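Local structure of SAM-dependent methyltransferase (Thiobacillus denitrificans, 5EPE) at residues I135-E140 with W240-L245. The protein binds S-adenosyl-L-homocysteine and probably acts as a methyltransferase that takes its methyl group from S-adenosylmethionine. Sequence-based numbering, arbitrary orientation.
Sequences IILMGE and WGVFAL
One face of the W240 indole lies over the backbone of G139-E140, with E140 N 3.6 Å above the ring plane near its rim and W240 CD1 3.5 Å from E140 C; F20 meets this indole edge-to-face. CG of W240 is anti to its backbone N (chi1 -164°), which turns the indole toward the neighbouring strand, and its CZ2 lies 3.8 Å from CA of G139, which lacks a side chain. F243 meets the same strand differently, by its ring edge: M138 O lies in the ring plane, 3.6 Å from F243 CD1, with E140 O farther along that edge, while F170, edge-to-face, and F174, planes at about 40°, pack on this ring from helix 167-177.

Six backbone hydrogen bonds join the strands antiparallel, among them F243 N to M138 O (2.9 Å, nearly straight at 173°). L137 CD2 touches A244 CB at 3.8 Å on the face that also carries V242; on the other, CG of M138, a selenomethionine, meets L245 CD1 at 4.0 Å, and E140 OE1 is hydrogen-bonded to S113 OG.

An alanine in place of W240 would probably uncover the G139-E140 peptide and cost N18, which binds S-adenosyl-L-homocysteine, a ring it packs against. Strand 238-247 runs antiparallel to 134-143, as the reversed seventh strand of Rossmann-like methyltransferases does. The chemistry implies a join held by backbone hydrogen bonds and apolar contacts, with an aromatic end close to the cofactor pocket.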
ATOM      1  N   ILE A 135      -2.046   1.419 -46.544  1.00 25.87           N
ATOM      2  CA  ILE A 135      -2.183   1.226 -45.100  1.00 24.92           C
ATOM      3  C   ILE A 135      -2.461  -0.231 -44.778  1.00 23.57           C
ATOM      4  O   ILE A 135      -3.289  -0.869 -45.451  1.00 23.82           O
ATOM      5  CB  ILE A 135      -3.330   2.099 -44.568  1.00 25.58           C
ATOM      6  CG1 ILE A 135      -2.894   3.577 -44.632  1.00 27.40           C
ATOM      7  CG2 ILE A 135      -3.718   1.740 -43.138  1.00 24.77           C
ATOM      8  CD1 ILE A 135      -4.022   4.586 -44.415  1.00 28.18           C
ATOM      9  N   ILE A 136      -1.817  -0.739 -43.729  1.00 22.19           N
ATOM     10  CA  ILE A 136      -2.111  -2.071 -43.190  1.00 21.69           C
ATOM     11  C   ILE A 136      -2.962  -1.856 -41.912  1.00 21.49           C
ATOM     12  O   ILE A 136      -2.620  -0.986 -41.084  1.00 20.32           O
ATOM     13  CB  ILE A 136      -0.816  -2.855 -42.861  1.00 22.27           C
ATOM     14  CG1 ILE A 136      -0.077  -3.152 -44.176  1.00 24.62           C
ATOM     15  CG2 ILE A 136      -1.101  -4.097 -42.016  1.00 21.98           C
ATOM     16  CD1 ILE A 136       1.350  -3.681 -44.071  1.00 25.32           C
ATOM     17  N   LEU A 137      -4.031  -2.639 -41.791  1.00 21.25           N
ATOM     18  CA  LEU A 137      -4.946  -2.618 -40.627  1.00 22.21           C
ATOM     19  C   LEU A 137      -4.853  -3.906 -39.863  1.00 20.76           C
ATOM     20  O   LEU A 137      -5.026  -4.973 -40.445  1.00 20.51           O
ATOM     21  CB  LEU A 137      -6.399  -2.466 -41.024  1.00 23.18           C
ATOM     22  CG  LEU A 137      -6.895  -1.247 -41.687  1.00 25.19           C
ATOM     23  CD1 LEU A 137      -8.434  -1.309 -41.756  1.00 25.75           C
ATOM     24  CD2 LEU A 137      -6.488  -0.007 -40.899  1.00 26.82           C
HETATM   25  N   MSE A 138      -4.569  -3.788 -38.571  1.00 19.62           N
HETATM   26  CA  MSE A 138      -4.510  -4.946 -37.657  1.00 19.78           C
HETATM   27  C   MSE A 138      -5.459  -4.710 -36.509  1.00 19.00           C
HETATM   28  O   MSE A 138      -5.366  -3.694 -35.821  1.00 19.08           O
HETATM   29  CB  MSE A 138      -3.090  -5.086 -37.097  1.00 20.56           C
HETATM   30  CG  MSE A 138      -2.024  -5.394 -38.182  1.00 23.05           C
HETATM   31 SE   MSE A 138      -2.373  -7.141 -39.083  1.00 26.13          SE
HETATM   32  CE  MSE A 138      -2.000  -8.272 -37.572  1.00 24.41           C
ATOM     33  N   GLY A 139      -6.367  -5.648 -36.288  1.00 18.12           N
ATOM     34  CA  GLY A 139      -7.348  -5.611 -35.212  1.00 17.44           C
ATOM     35  C   GLY A 139      -6.828  -6.620 -34.169  1.00 18.40           C
ATOM     36  O   GLY A 139      -6.692  -7.821 -34.454  1.00 17.60           O
ATOM     37  N   GLU A 140      -6.502  -6.122 -32.966  1.00 17.71           N
ATOM     38  CA  GLU A 140      -5.771  -6.935 -31.986  1.00 19.12           C
ATOM     39  C   GLU A 140      -6.111  -6.562 -30.537  1.00 17.93           C
ATOM     40  O   GLU A 140      -6.329  -5.372 -30.247  1.00 16.18           O
ATOM     41  CB  GLU A 140      -4.244  -6.775 -32.173  1.00 20.90           C
ATOM     42  CG  GLU A 140      -3.649  -7.363 -33.460  1.00 23.09           C
ATOM     43  CD  GLU A 140      -3.709  -8.871 -33.445  1.00 25.78           C
ATOM     44  OE1 GLU A 140      -3.847  -9.464 -34.549  1.00 28.49           O
ATOM     45  OE2 GLU A 140      -3.569  -9.469 -32.340  1.00 26.30           O
ATOM     46  N   TRP A 240      -8.954  -3.857 -26.860  1.00 15.33           N
ATOM     47  CA  TRP A 240      -8.968  -4.278 -28.266  1.00 15.37           C
ATOM     48  C   TRP A 240      -9.018  -3.024 -29.139  1.00 15.18           C
ATOM     49  O   TRP A 240      -9.548  -1.951 -28.748  1.00 14.84           O
ATOM     50  CB  TRP A 240     -10.135  -5.237 -28.553  1.00 15.74           C
ATOM     51  CG  TRP A 240     -10.017  -5.982 -29.826  1.00 16.17           C
ATOM     52  CD1 TRP A 240      -9.460  -7.228 -30.019  1.00 17.21           C
ATOM     53  CD2 TRP A 240     -10.524  -5.570 -31.098  1.00 16.41           C
ATOM     54  NE1 TRP A 240      -9.503  -7.552 -31.342  1.00 17.50           N
ATOM     55  CE2 TRP A 240     -10.205  -6.581 -32.018  1.00 17.41           C
ATOM     56  CE3 TRP A 240     -11.232  -4.432 -31.543  1.00 16.51           C
ATOM     57  CZ2 TRP A 240     -10.572  -6.500 -33.381  1.00 18.10           C
ATOM     58  CZ3 TRP A 240     -11.574  -4.313 -32.876  1.00 16.99           C
ATOM     59  CH2 TRP A 240     -11.250  -5.343 -33.788  1.00 17.76           C
ATOM     60  N   GLY A 241      -8.381  -3.120 -30.299  1.00 15.57           N
ATOM     61  CA  GLY A 241      -8.519  -2.056 -31.286  1.00 15.78           C
ATOM     62  C   GLY A 241      -8.023  -2.388 -32.627  1.00 16.13           C
ATOM     63  O   GLY A 241      -7.427  -3.452 -32.851  1.00 16.11           O
ATOM     64  N   VAL A 242      -8.332  -1.473 -33.550  1.00 16.24           N
ATOM     65  CA  VAL A 242      -7.768  -1.521 -34.902  1.00 16.96           C
ATOM     66  C   VAL A 242      -6.721  -0.423 -35.074  1.00 17.03           C
ATOM     67  O   VAL A 242      -6.985   0.750 -34.843  1.00 17.21           O
ATOM     68  CB  VAL A 242      -8.832  -1.457 -35.997  1.00 17.77           C
ATOM     69  CG1 VAL A 242      -8.198  -1.629 -37.347  1.00 18.68           C
ATOM     70  CG2 VAL A 242      -9.889  -2.509 -35.790  1.00 18.34           C
ATOM     71  N   PHE A 243      -5.536  -0.864 -35.470  1.00 17.28           N
ATOM     72  CA  PHE A 243      -4.355  -0.057 -35.636  1.00 17.16           C
ATOM     73  C   PHE A 243      -3.990   0.014 -37.114  1.00 17.65           C
ATOM     74  O   PHE A 243      -3.889  -1.015 -37.796  1.00 17.94           O
ATOM     75  CB  PHE A 243      -3.233  -0.674 -34.816  1.00 17.06           C
ATOM     76  CG  PHE A 243      -3.575  -0.807 -33.364  1.00 17.11           C
ATOM     77  CD1 PHE A 243      -4.215  -1.927 -32.901  1.00 16.76           C
ATOM     78  CD2 PHE A 243      -3.250   0.210 -32.460  1.00 17.43           C
ATOM     79  CE1 PHE A 243      -4.554  -2.034 -31.550  1.00 17.15           C
ATOM     80  CE2 PHE A 243      -3.505   0.065 -31.102  1.00 17.00           C
ATOM     81  CZ  PHE A 243      -4.204  -1.036 -30.665  1.00 16.66           C
ATOM     82  N   ALA A 244      -3.794   1.235 -37.596  1.00 17.43           N
ATOM     83  CA  ALA A 244      -3.430   1.507 -38.971  1.00 18.53           C
ATOM     84  C   ALA A 244      -1.955   1.777 -39.049  1.00 18.39           C
ATOM     85  O   ALA A 244      -1.424   2.600 -38.301  1.00 18.16           O
ATOM     86  CB  ALA A 244      -4.229   2.727 -39.500  1.00 18.94           C
ATOM     87  N   LEU A 245      -1.285   1.066 -39.949  1.00 19.11           N
ATOM     88  CA  LEU A 245       0.188   0.993 -40.026  1.00 19.88           C
ATOM     89  C   LEU A 245       0.668   1.400 -41.421  1.00 21.04           C
ATOM     90  O   LEU A 245       0.063   1.010 -42.440  1.00 21.03           O
ATOM     91  CB  LEU A 245       0.682  -0.413 -39.750  1.00 20.37           C
ATOM     92  CG  LEU A 245       0.107  -1.089 -38.491  1.00 20.27           C
ATOM     93  CD1 LEU A 245       0.694  -2.476 -38.384  1.00 21.38           C
ATOM     94  CD2 LEU A 245       0.475  -0.296 -37.248  1.00 20.36           C
TER